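Local atomic coordinates of phosphoenolpyruvate-protein phosphotransferase (Acinetobacter sp., PDB entry 3CI6), a protein that probably transfers a phosphoryl group from phosphoenolpyruvate to a protein histidine, and is represented here by its GAF domain alone. Residues D10-I15 with V151-Q156; N20-L25 with L29-N34; N34-A39 with E147-T152; V120-R125 with G159-A164. All blocks are in the same frame, centred on the assembly; numbering follows the deposited sequence. Where two conformers were deposited one is given.

Three of the four contacts share helix 144-167. Interaction 1 packs it against helix 7-20 and interaction 3 against helix 25-40. Their centres lie about 7 Å apart, where helix 7-20 packs over the pair formed by helices 25-40 and 144-167, with Leu153 CD1 3.6 Å from Val36 CG2. Interaction 4 lays the later turns of helix 144-167 on the sheet, its centre about 14 Å from that of interaction 1. Interaction 2 covers the loop joining helix 7-20 to helix 25-40, and Leu25 ties it to interaction 4, with CD1 3.8 Å from Ile161 CG1. The side chain of Leu25 is about 4 Å from the bound 1-ethoxy-2-(2-ethoxyethoxy)ethane, whose pocket Ala164 also lines. All four contacts touch the second subunit.

Interaction 1 of 4, residues D10-I15 with V151-Q156; sequences DTLRRI and VTLCAQ
Leu12 and Leu153 form the tight part of this contact, lying side by side and pointing opposite ways between two helical segments that run nearly parallel, at 17° with their axes 10.9 Å apart. Leu12 CD1 reaches Leu153 CG at 3.7 Å. The other branch of Leu12 turns to the methyl of Thr152, where CD2 and CG2 are 4.0 Å apart. A chi1 of 175° swings the isobutyl group of Leu12 away from its own N and across to the other helix. One turn on, Ile15 meets the same leucine crosswise, its branch methyl CG2 3.8 Å from Leu153 CD2, so Leu153 fits between Leu12 and Ile15. Thr152 gives only its methyl.

The solvent side of helix 7-20 carries the exposed Arg14. Arg13 leaves the helix on a different side, facing the second subunit, with NE bonded to Gln17 OE1 and NH1 to Ser148 OG of that chain. Val16 and Ile19 extend the apolar surface around Leu153. Just beyond the patch, Gln156 NE2 bonds Val16 O and so links the same two helices. Within the patch carbon meets carbon, which suggests that the fit and burial of methyl groups largely set the packing there.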
loop_
_atom_site.group_PDB
_atom_site.type_symbol
_atom_site.label_atom_id
_atom_site.label_comp_id
_atom_site.label_asym_id
_atom_site.label_seq_id
_atom_site.Cartn_x
_atom_site.Cartn_y
_atom_site.Cartn_z
ATOM N N ASP B 10 2.483 -14.117 -2.087
ATOM C CA ASP B 10 3.648 -14.240 -1.207
ATOM C C ASP B 10 4.775 -13.301 -1.653
ATOM O O ASP B 10 5.421 -12.670 -0.821
ATOM C CB ASP B 10 4.198 -15.657 -1.133
ATOM C CG ASP B 10 3.334 -16.608 -0.343
ATOM O OD1 ASP B 10 2.520 -16.151 0.497
ATOM O OD2 ASP B 10 3.483 -17.842 -0.607
ATOM N N THR B 11 5.010 -13.215 -2.955
ATOM C CA THR B 11 6.016 -12.301 -3.513
ATOM C C THR B 11 5.663 -10.842 -3.179
ATOM O O THR B 11 6.499 -10.062 -2.697
ATOM C CB THR B 11 6.140 -12.513 -4.999
ATOM O OG1 THR B 11 6.674 -13.816 -5.219
ATOM C CG2 THR B 11 7.065 -11.442 -5.655
ATOM N N LEU B 12 4.404 -10.484 -3.397
ATOM C CA LEU B 12 3.939 -9.139 -3.065
ATOM C C LEU B 12 4.145 -8.833 -1.581
ATOM O O LEU B 12 4.681 -7.801 -1.213
ATOM C CB LEU B 12 2.465 -8.995 -3.431
ATOM C CG LEU B 12 1.763 -7.712 -3.055
ATOM C CD1 LEU B 12 2.402 -6.473 -3.677
ATOM C CD2 LEU B 12 0.316 -7.761 -3.543
ATOM N N ARG B 13 3.727 -9.754 -0.720
ATOM C CA ARG B 13 3.892 -9.598 0.719
ATOM C C ARG B 13 5.358 -9.409 1.100
ATOM O O ARG B 13 5.662 -8.560 1.924
ATOM C CB ARG B 13 3.347 -10.833 1.421
ATOM C CG ARG B 13 3.497 -10.740 2.921
ATOM C CD ARG B 13 3.064 -11.960 3.614
ATOM N NE ARG B 13 3.394 -11.901 5.046
ATOM C CZ ARG B 13 2.863 -12.721 5.951
ATOM N NH1 ARG B 13 1.967 -13.620 5.581
ATOM N NH2 ARG B 13 3.228 -12.631 7.229
ATOM N N ARG B 14 6.241 -10.179 0.496
ATOM C CA ARG B 14 7.665 -10.067 0.795
ATOM C C ARG B 14 8.181 -8.666 0.486
ATOM O O ARG B 14 8.924 -8.076 1.284
ATOM C CB ARG B 14 8.444 -11.093 -0.013
ATOM C CG ARG B 14 9.881 -11.082 0.268
ATOM C CD ARG B 14 10.563 -12.388 -0.114
ATOM N NE ARG B 14 10.225 -12.883 -1.441
ATOM C CZ ARG B 14 10.572 -12.301 -2.590
ATOM N NH1 ARG B 14 10.198 -12.875 -3.735
ATOM N NH2 ARG B 14 11.262 -11.151 -2.627
ATOM N N ILE B 15 7.799 -8.138 -0.669
ATOM C CA ILE B 15 8.238 -6.805 -1.068
ATOM C C ILE B 15 7.606 -5.752 -0.177
ATOM O O ILE B 15 8.283 -4.834 0.298
ATOM C CB ILE B 15 7.900 -6.527 -2.544
ATOM C CG1 ILE B 15 8.564 -7.549 -3.443
ATOM C CG2 ILE B 15 8.356 -5.125 -2.919
ATOM C CD1 ILE B 15 8.059 -7.624 -4.891
ATOM N N VAL B 151 -0.427 -1.705 -8.777
ATOM C CA VAL B 151 -1.349 -0.802 -8.062
ATOM C C VAL B 151 -1.179 -0.930 -6.545
ATOM O O VAL B 151 -1.143 0.065 -5.811
ATOM C CB VAL B 151 -2.799 -0.992 -8.531
ATOM C CG1 VAL B 151 -3.813 -0.314 -7.597
ATOM C CG2 VAL B 151 -2.952 -0.518 -9.979
ATOM N N THR B 152 -1.078 -2.160 -6.054
ATOM C CA THR B 152 -0.975 -2.394 -4.620
ATOM C C THR B 152 0.335 -1.842 -4.058
ATOM O O THR B 152 0.326 -1.134 -3.039
ATOM C CB THR B 152 -1.163 -3.883 -4.320
ATOM O OG1 THR B 152 -2.442 -4.319 -4.833
ATOM C CG2 THR B 152 -1.060 -4.108 -2.778
ATOM N N LEU B 153 1.463 -2.084 -4.741
ATOM C CA LEU B 153 2.722 -1.493 -4.311
ATOM C C LEU B 153 2.679 0.019 -4.386
ATOM O O LEU B 153 3.189 0.711 -3.506
ATOM C CB LEU B 153 3.869 -2.032 -5.159
ATOM C CG LEU B 153 4.231 -3.462 -4.836
ATOM C CD1 LEU B 153 5.110 -4.059 -5.972
ATOM C CD2 LEU B 153 4.905 -3.601 -3.475
ATOM N N CYS B 154 2.075 0.569 -5.442
ATOM C CA CYS B 154 2.037 2.020 -5.513
ATOM C C CYS B 154 1.221 2.604 -4.337
ATOM O O CYS B 154 1.540 3.679 -3.796
ATOM C CB CYS B 154 1.458 2.486 -6.837
ATOM S SG CYS B 154 2.603 2.346 -8.208
ATOM N N ALA B 155 0.153 1.901 -3.939
ATOM C CA ALA B 155 -0.695 2.387 -2.844
ATOM C C ALA B 155 0.080 2.364 -1.540
ATOM O O ALA B 155 -0.089 3.272 -0.682
ATOM C CB ALA B 155 -1.887 1.500 -2.732
ATOM N N GLN B 156 0.962 1.391 -1.380
ATOM C CA GLN B 156 1.821 1.375 -0.188
ATOM C C GLN B 156 2.771 2.555 -0.224
ATOM O O GLN B 156 2.927 3.304 0.782
ATOM C CB GLN B 156 2.644 0.107 -0.097
ATOM C CG GLN B 156 3.559 0.114 1.110
ATOM C CD GLN B 156 4.415 -1.098 1.219
ATOM O OE1 GLN B 156 4.508 -1.900 0.277
ATOM N NE2 GLN B 156 5.062 -1.258 2.344
#

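Interaction 2 of 4, residues N20-L25 with L29-N34; sequences NSSVSL and LDIMVN
Leu29 N donates to Leu25 O at 3.0 Å, an i to i+4 bond with an N-H...O angle of 163° that closes the first turn of helix 25-40. Just before that turn, Ser24 is the N-cap, its OG accepting from Asp27 N. The two leucines pack against each other along the same face of the helix: Leu25 CG is 3.9 Å from Leu29 CD1, and Leu25 CD1 is equally close to Leu29 CG. The extended first torsion of Leu25 (chi1 176°) brings CD1 to Leu29, while CD2 turns to Ala164.

Back in the loop, Ser22 meets Ile31 through carbon alone, with CB 3.7 Å from the terminal methyl CD1. Its hydroxyl is engaged on another side, bonded to Ser28 OG and to Ile19 O, so the connection is held at both helices. Further along, Asn34 ND2 donates to Asp30 O at 2.9 Å, while the backbone N of Asn34 reaches that oxygen from the opposite face of the carbonyl plane.

Around this turn, Ile31 packs on Glu18 and Ile19 of helix 7-20. Leu29 faces strands 44-51 and 56-63, and Leu25 touches both the bound ether and Ile161 and Ala164 of helix 144-167.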
loop_
_atom_site.group_PDB
_atom_site.type_symbol
_atom_site.label_atom_id
_atom_site.label_comp_id
_atom_site.label_asym_id
_atom_site.label_seq_id
_atom_site.Cartn_x
_atom_site.Cartn_y
_atom_site.Cartn_z
ATOM N N ASN B 20 8.070 -1.726 3.967
ATOM C CA ASN B 20 7.450 -1.248 5.183
ATOM C C ASN B 20 8.467 -1.020 6.283
ATOM O O ASN B 20 8.348 -0.015 7.010
ATOM C CB ASN B 20 6.320 -2.195 5.566
ATOM C CG ASN B 20 5.588 -1.753 6.783
ATOM O OD1 ASN B 20 5.695 -2.398 7.830
ATOM N ND2 ASN B 20 4.855 -0.638 6.692
ATOM N N SER B 21 9.500 -1.871 6.338
ATOM C CA SER B 21 10.549 -1.835 7.369
ATOM C C SER B 21 11.792 -1.075 6.934
ATOM O O SER B 21 12.837 -1.146 7.595
ATOM C CB SER B 21 10.992 -3.246 7.714
ATOM O OG SER B 21 9.936 -3.972 8.294
ATOM N N SER B 22 11.720 -0.406 5.800
ATOM C CA SER B 22 12.832 0.408 5.339
ATOM C C SER B 22 12.802 1.734 6.077
ATOM O O SER B 22 11.730 2.174 6.473
ATOM C CB SER B 22 12.762 0.603 3.833
ATOM O OG SER B 22 11.707 1.415 3.455
ATOM N N VAL B 23 13.975 2.352 6.195
ATOM C CA VAL B 23 14.205 3.467 7.098
ATOM C C VAL B 23 13.955 4.845 6.466
ATOM O O VAL B 23 13.892 5.845 7.186
ATOM C CB VAL B 23 15.664 3.421 7.649
ATOM C CG1 VAL B 23 15.985 2.016 8.207
ATOM C CG2 VAL B 23 16.672 3.770 6.574
ATOM N N SER B 24 13.871 4.907 5.146
ATOM C CA SER B 24 13.800 6.185 4.444
ATOM C C SER B 24 13.016 6.077 3.160
ATOM O O SER B 24 12.862 4.993 2.608
ATOM C CB SER B 24 15.212 6.658 4.110
ATOM O OG SER B 24 15.783 5.948 3.024
ATOM N N LEU B 25 12.570 7.223 2.669
ATOM C CA LEU B 25 11.935 7.298 1.368
ATOM C C LEU B 25 12.843 6.732 0.280
ATOM O O LEU B 25 12.403 5.907 -0.500
ATOM C CB LEU B 25 11.551 8.726 1.007
ATOM C CG LEU B 25 10.966 8.901 -0.396
ATOM C CD1 LEU B 25 9.672 8.120 -0.600
ATOM C CD2 LEU B 25 10.774 10.398 -0.659
ATOM N N LEU B 29 11.963 3.476 -2.202
ATOM C CA LEU B 29 11.883 3.613 -3.660
ATOM C C LEU B 29 12.832 2.637 -4.359
ATOM O O LEU B 29 12.471 2.031 -5.382
ATOM C CB LEU B 29 12.192 5.046 -4.093
ATOM C CG LEU B 29 11.258 6.120 -3.553
ATOM C CD1 LEU B 29 11.764 7.522 -3.958
ATOM C CD2 LEU B 29 9.794 5.892 -4.015
ATOM N N ASP B 30 14.036 2.516 -3.809
ATOM C CA ASP B 30 15.057 1.657 -4.389
ATOM C C ASP B 30 14.618 0.208 -4.289
ATOM O O ASP B 30 14.750 -0.583 -5.248
ATOM C CB ASP B 30 16.392 1.887 -3.668
ATOM C CG ASP B 30 17.534 1.040 -4.207
ATOM O OD1 ASP B 30 17.819 1.147 -5.417
ATOM O OD2 ASP B 30 18.181 0.362 -3.364
ATOM N N ILE B 31 14.104 -0.176 -3.115
ATOM C CA ILE B 31 13.597 -1.545 -2.937
ATOM C C ILE B 31 12.489 -1.809 -3.914
ATOM O O ILE B 31 12.458 -2.848 -4.574
ATOM C CB ILE B 31 13.071 -1.740 -1.509
ATOM C CG1 ILE B 31 14.234 -1.789 -0.535
ATOM C CG2 ILE B 31 12.313 -3.033 -1.387
ATOM C CD1 ILE B 31 13.804 -1.445 0.933
HETATM N N MSE B 32 11.552 -0.876 -4.031
HETATM C CA MSE B 32 10.416 -1.142 -4.910
HETATM C C MSE B 32 10.826 -1.327 -6.370
HETATM O O MSE B 32 10.398 -2.285 -7.010
HETATM C CB MSE B 32 9.358 -0.062 -4.830
HETATM C CG MSE B 32 8.095 -0.464 -5.564
HETATM SE SE MSE B 32 6.794 0.888 -5.335
HETATM C CE MSE B 32 7.818 2.372 -6.151
ATOM N N VAL B 33 11.632 -0.429 -6.916
ATOM C CA VAL B 33 11.958 -0.566 -8.370
ATOM C C VAL B 33 12.738 -1.840 -8.652
ATOM O O VAL B 33 12.537 -2.512 -9.675
ATOM C CB VAL B 33 12.636 0.679 -8.993
ATOM C CG1 VAL B 33 11.704 1.873 -8.875
ATOM C CG2 VAL B 33 14.003 0.924 -8.421
ATOM N N ASN B 34 13.659 -2.206 -7.777
ATOM C CA ASN B 34 14.487 -3.389 -8.012
ATOM C C ASN B 34 13.674 -4.656 -7.824
ATOM O O ASN B 34 13.788 -5.593 -8.607
ATOM C CB ASN B 34 15.700 -3.336 -7.106
ATOM C CG ASN B 34 16.751 -2.406 -7.659
ATOM O OD1 ASN B 34 17.465 -2.771 -8.612
ATOM N ND2 ASN B 34 16.800 -1.181 -7.154
#

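Interaction 3 of 4, residues N34-A39 with E147-T152; sequences NQVADA and ESFLVT
This is an apolar packing of two antiparallel helices, Val36 and Ala39 meeting Phe149 and Leu150, in the helical layer that covers the sheet of the GAF domain. The segments run at 169° to each other with their axes 12.0 Å apart, a gap bridged mainly by Phe149 and Leu150, which reach over to the short Val36 and Ala39. The closest touch is Val36 CG1 to Leu150 CD2 at 3.6 Å, the two side chains crossing at about a right angle; Val36 CG2 lies 4.0 Å from the same leucine methyl. Phe149 supplies the reach on the other flank. Its ring, trans to the backbone N (chi1 171°), extends toward helix 25-40, and its far end, CZ, comes 3.8 Å from Ala39 CB. Val36 CG2 is near CE2, and both methyls approach the ring obliquely.

Phe149 also touches Leu12 and Ile15 of helix 7-20, which makes it common to all three helices, while Leu150 rests on Leu118 and Val120 of strand 116-124. Thr152 OG1 donates to Ser148 O at 2.9 Å, and Thr152 N reaches that carbonyl from the opposite face of its plane. Within the subunit, then, the helices meet through methyls and one ring; the dimer side of helix 144-167 mixes apolar packing with the salt bridge of Glu147 to Arg13 of the second subunit and the Ser148 hydroxyl.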
loop_
_atom_site.group_PDB
_atom_site.type_symbol
_atom_site.label_atom_id
_atom_site.label_comp_id
_atom_site.label_asym_id
_atom_site.label_seq_id
_atom_site.Cartn_x
_atom_site.Cartn_y
_atom_site.Cartn_z
ATOM N N ASN B 34 13.659 -2.206 -7.777
ATOM C CA ASN B 34 14.487 -3.389 -8.012
ATOM C C ASN B 34 13.674 -4.656 -7.824
ATOM O O ASN B 34 13.788 -5.593 -8.607
ATOM C CB ASN B 34 15.700 -3.336 -7.106
ATOM C CG ASN B 34 16.751 -2.406 -7.659
ATOM O OD1 ASN B 34 17.465 -2.771 -8.612
ATOM N ND2 ASN B 34 16.800 -1.181 -7.154
ATOM N N GLN B 35 12.849 -4.685 -6.780
ATOM C CA GLN B 35 12.015 -5.852 -6.560
ATOM C C GLN B 35 10.912 -6.052 -7.586
ATOM O O GLN B 35 10.672 -7.193 -7.988
ATOM C CB GLN B 35 11.449 -5.902 -5.143
ATOM C CG GLN B 35 12.491 -5.953 -4.064
ATOM C CD GLN B 35 13.272 -7.221 -4.000
ATOM O OE1 GLN B 35 13.193 -8.074 -4.901
ATOM N NE2 GLN B 35 14.003 -7.402 -2.915
ATOM N N VAL B 36 10.326 -4.964 -8.064
ATOM C CA VAL B 36 9.358 -5.038 -9.171
ATOM C C VAL B 36 10.069 -5.591 -10.414
ATOM O O VAL B 36 9.578 -6.518 -11.080
ATOM C CB VAL B 36 8.698 -3.703 -9.481
ATOM C CG1 VAL B 36 7.970 -3.749 -10.847
ATOM C CG2 VAL B 36 7.690 -3.351 -8.331
ATOM N N ALA B 37 11.253 -5.089 -10.742
ATOM C CA ALA B 37 11.944 -5.547 -11.947
ATOM C C ALA B 37 12.245 -7.038 -11.882
ATOM O O ALA B 37 12.121 -7.768 -12.893
ATOM C CB ALA B 37 13.229 -4.775 -12.140
ATOM N N ASP B 38 12.632 -7.516 -10.698
ATOM C CA ASP B 38 12.936 -8.938 -10.523
ATOM C C ASP B 38 11.660 -9.794 -10.557
ATOM O O ASP B 38 11.640 -10.873 -11.151
ATOM C CB ASP B 38 13.680 -9.156 -9.215
ATOM C CG ASP B 38 14.204 -10.583 -9.044
ATOM O OD1 ASP B 38 14.798 -11.138 -9.977
ATOM O OD2 ASP B 38 13.996 -11.144 -7.953
ATOM N N ALA B 39 10.592 -9.326 -9.940
ATOM C CA ALA B 39 9.365 -10.115 -9.849
ATOM C C ALA B 39 8.677 -10.261 -11.186
ATOM O O ALA B 39 8.038 -11.278 -11.453
ATOM C CB ALA B 39 8.408 -9.477 -8.850
ATOM N N GLU B 147 -0.912 -5.549 -13.396
ATOM C CA GLU B 147 -1.496 -4.254 -13.020
ATOM C C GLU B 147 -1.879 -4.226 -11.535
ATOM O O GLU B 147 -1.577 -3.265 -10.803
ATOM C CB GLU B 147 -2.720 -3.932 -13.881
ATOM C CG GLU B 147 -2.388 -3.692 -15.337
ATOM C CD GLU B 147 -3.578 -3.240 -16.159
ATOM O OE1 GLU B 147 -4.687 -3.049 -15.628
ATOM O OE2 GLU B 147 -3.388 -2.991 -17.382
ATOM N N SER B 148 -2.531 -5.291 -11.073
ATOM C CA SER B 148 -2.948 -5.363 -9.667
ATOM C C SER B 148 -1.781 -5.320 -8.705
ATOM O O SER B 148 -1.849 -4.641 -7.691
ATOM C CB SER B 148 -3.792 -6.589 -9.433
ATOM O OG SER B 148 -5.008 -6.544 -10.116
ATOM N N PHE B 149 -0.713 -6.047 -9.011
ATOM C CA PHE B 149 0.520 -6.056 -8.245
ATOM C C PHE B 149 1.071 -4.648 -8.107
ATOM O O PHE B 149 1.395 -4.186 -7.014
ATOM C CB PHE B 149 1.491 -7.008 -8.974
ATOM C CG PHE B 149 2.929 -7.010 -8.481
ATOM C CD1 PHE B 149 3.249 -7.595 -7.282
ATOM C CD2 PHE B 149 3.973 -6.581 -9.306
ATOM C CE1 PHE B 149 4.580 -7.695 -6.842
ATOM C CE2 PHE B 149 5.309 -6.672 -8.881
ATOM C CZ PHE B 149 5.599 -7.211 -7.640
ATOM N N LEU B 150 1.199 -3.969 -9.249
ATOM C CA LEU B 150 1.788 -2.633 -9.236
ATOM C C LEU B 150 0.890 -1.641 -8.537
ATOM O O LEU B 150 1.385 -0.754 -7.843
ATOM C CB LEU B 150 2.093 -2.172 -10.656
ATOM C CG LEU B 150 3.149 -2.989 -11.392
ATOM C CD1 LEU B 150 3.307 -2.475 -12.821
ATOM C CD2 LEU B 150 4.481 -2.999 -10.641
ATOM N N VAL B 151 -0.427 -1.705 -8.777
ATOM C CA VAL B 151 -1.349 -0.802 -8.062
ATOM C C VAL B 151 -1.179 -0.930 -6.545
ATOM O O VAL B 151 -1.143 0.065 -5.811
ATOM C CB VAL B 151 -2.799 -0.992 -8.531
ATOM C CG1 VAL B 151 -3.813 -0.314 -7.597
ATOM C CG2 VAL B 151 -2.952 -0.518 -9.979
ATOM N N THR B 152 -1.078 -2.160 -6.054
ATOM C CA THR B 152 -0.975 -2.394 -4.620
ATOM C C THR B 152 0.335 -1.842 -4.058
ATOM O O THR B 152 0.326 -1.134 -3.039
ATOM C CB THR B 152 -1.163 -3.883 -4.320
ATOM O OG1 THR B 152 -2.442 -4.319 -4.833
ATOM C CG2 THR B 152 -1.060 -4.108 -2.778
#

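Interaction 4 of 4, residues V120-R125 with G159-A164; sequences VPVMYR and GVIAHA
Gly159 O, in the residue that abuts the Tyr124 ring, accepts the amide N of His163 at 2.9 Å, an ordinary helix bond and the shortest polar link within the two segments. The contact across them is made of carbon. Ala162 CB stands over one face of the Tyr124 ring, 3.6 Å from the centroid and 12° off the ring normal, a well-centred CH-pi contact. Its nearest ring atom is CD2, at 3.5 Å. One turn earlier, Gly159 CA approaches the same ring obliquely, 3.9 Å from CD1; with no side chain on this residue, the ring can come close to the helix backbone. Tyr124 is set for this by a chi1 of -175°, which holds the ring out from the strand toward the helix.

Two residues back along the strand, Val122 points to the same side. Its CG1 meets Ile161 CD1 at 3.9 Å, one side chain lying across the other, and Ile161 also packs on Leu49 and Met129. Tyr124 looks outward as well: its ring makes an edge-to-face contact with His163 of the second subunit, and His163 here makes the reciprocal one.

The helix crosses the strand at -59°, with axes 8.5 Å apart. Val120, Val122 and Tyr124 are the residues of strand 116-124 turned to helix 144-167, just before the tight turn into strand 127-136. A carboxy-terminal helix laid over a central antiparallel sheet in this way is characteristic of the GAF fold.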
loop_
_atom_site.group_PDB
_atom_site.type_symbol
_atom_site.label_atom_id
_atom_site.label_comp_id
_atom_site.label_asym_id
_atom_site.label_seq_id
_atom_site.Cartn_x
_atom_site.Cartn_y
_atom_site.Cartn_z
ATOM N N VAL B 120 1.737 3.607 -13.956
ATOM C CA VAL B 120 0.776 3.406 -12.901
ATOM C C VAL B 120 0.831 4.641 -11.991
ATOM O O VAL B 120 1.917 5.039 -11.553
ATOM C CB VAL B 120 1.088 2.137 -12.090
ATOM C CG1 VAL B 120 0.019 1.945 -11.050
ATOM C CG2 VAL B 120 1.177 0.938 -13.011
ATOM N N PRO B 121 -0.312 5.273 -11.753
ATOM C CA PRO B 121 -0.252 6.474 -10.901
ATOM C C PRO B 121 -0.108 6.107 -9.434
ATOM O O PRO B 121 -0.695 5.127 -8.963
ATOM C CB PRO B 121 -1.593 7.101 -11.132
ATOM C CG PRO B 121 -2.474 5.968 -11.462
ATOM C CD PRO B 121 -1.672 4.981 -12.206
ATOM N N VAL B 122 0.651 6.934 -8.708
ATOM C CA VAL B 122 0.801 6.819 -7.246
ATOM C C VAL B 122 -0.096 7.928 -6.716
ATOM O O VAL B 122 0.178 9.114 -6.941
ATOM C CB VAL B 122 2.269 6.974 -6.800
ATOM C CG1 VAL B 122 2.322 6.756 -5.308
ATOM C CG2 VAL B 122 3.187 6.000 -7.537
HETATM N N MSE B 123 -1.191 7.516 -6.071
HETATM C CA MSE B 123 -2.256 8.412 -5.595
HETATM C C MSE B 123 -2.409 8.339 -4.076
HETATM O O MSE B 123 -2.519 7.250 -3.538
HETATM C CB MSE B 123 -3.588 7.986 -6.197
HETATM C CG MSE B 123 -3.635 7.907 -7.713
HETATM SE SE MSE B 123 -3.379 9.586 -8.650
HETATM C CE MSE B 123 -4.906 10.514 -7.799
ATOM N N TYR B 124 -2.451 9.493 -3.413
ATOM C CA TYR B 124 -2.721 9.575 -1.988
ATOM C C TYR B 124 -3.776 10.636 -1.750
ATOM O O TYR B 124 -3.618 11.756 -2.148
ATOM C CB TYR B 124 -1.480 9.969 -1.196
ATOM C CG TYR B 124 -1.687 9.951 0.269
ATOM C CD1 TYR B 124 -1.613 8.762 1.000
ATOM C CD2 TYR B 124 -1.969 11.127 0.957
ATOM C CE1 TYR B 124 -1.819 8.757 2.355
ATOM C CE2 TYR B 124 -2.185 11.105 2.319
ATOM C CZ TYR B 124 -2.081 9.933 3.003
ATOM O OH TYR B 124 -2.289 9.972 4.369
ATOM N N ARG B 125 -4.862 10.266 -1.088
ATOM C CA ARG B 125 -5.904 11.220 -0.768
ATOM C C ARG B 125 -6.308 12.057 -1.973
ATOM O O ARG B 125 -6.403 13.308 -1.894
ATOM C CB ARG B 125 -5.457 12.133 0.356
ATOM C CG ARG B 125 -6.640 12.858 0.950
ATOM C CD ARG B 125 -6.717 12.903 2.455
ATOM N NE ARG B 125 -6.321 11.662 3.112
ATOM C CZ ARG B 125 -5.751 11.629 4.320
ATOM N NH1 ARG B 125 -5.555 12.770 5.000
ATOM N NH2 ARG B 125 -5.387 10.456 4.857
ATOM N N GLY B 159 1.562 6.463 0.783
ATOM C CA GLY B 159 1.645 6.994 2.133
ATOM C C GLY B 159 3.041 7.228 2.631
ATOM O O GLY B 159 3.254 8.162 3.377
ATOM N N VAL B 160 3.993 6.400 2.217
ATOM C CA VAL B 160 5.400 6.656 2.504
ATOM C C VAL B 160 5.782 8.027 1.912
ATOM O O VAL B 160 6.460 8.835 2.556
ATOM C CB VAL B 160 6.285 5.562 1.906
ATOM C CG1 VAL B 160 7.730 5.880 2.194
ATOM C CG2 VAL B 160 5.959 4.167 2.502
ATOM N N ILE B 161 5.365 8.282 0.674
ATOM C CA ILE B 161 5.668 9.549 0.012
ATOM C C ILE B 161 4.962 10.712 0.697
ATOM O O ILE B 161 5.573 11.743 1.029
ATOM C CB ILE B 161 5.312 9.477 -1.465
ATOM C CG1 ILE B 161 6.182 8.453 -2.190
ATOM C CG2 ILE B 161 5.477 10.847 -2.136
ATOM C CD1 ILE B 161 5.545 7.965 -3.530
ATOM N N ALA B 162 3.655 10.558 0.937
ATOM C CA ALA B 162 2.919 11.603 1.669
ATOM C C ALA B 162 3.566 11.933 3.040
ATOM O O ALA B 162 3.753 13.093 3.409
ATOM C CB ALA B 162 1.453 11.182 1.867
ATOM N N HIS B 163 3.956 10.906 3.772
ATOM C CA HIS B 163 4.601 11.091 5.053
ATOM C C HIS B 163 5.919 11.870 4.879
ATOM O O HIS B 163 6.179 12.797 5.637
ATOM C CB HIS B 163 4.826 9.733 5.709
ATOM C CG HIS B 163 5.530 9.838 7.022
ATOM N ND1 HIS B 163 6.833 9.431 7.191
ATOM C CD2 HIS B 163 5.129 10.339 8.219
ATOM C CE1 HIS B 163 7.204 9.685 8.439
ATOM N NE2 HIS B 163 6.184 10.207 9.087
ATOM N N ALA B 164 6.676 11.508 3.864
ATOM C CA ALA B 164 7.970 12.147 3.594
ATOM C C ALA B 164 7.796 13.614 3.349
ATOM O O ALA B 164 8.569 14.448 3.847
ATOM C CB ALA B 164 8.649 11.459 2.374
#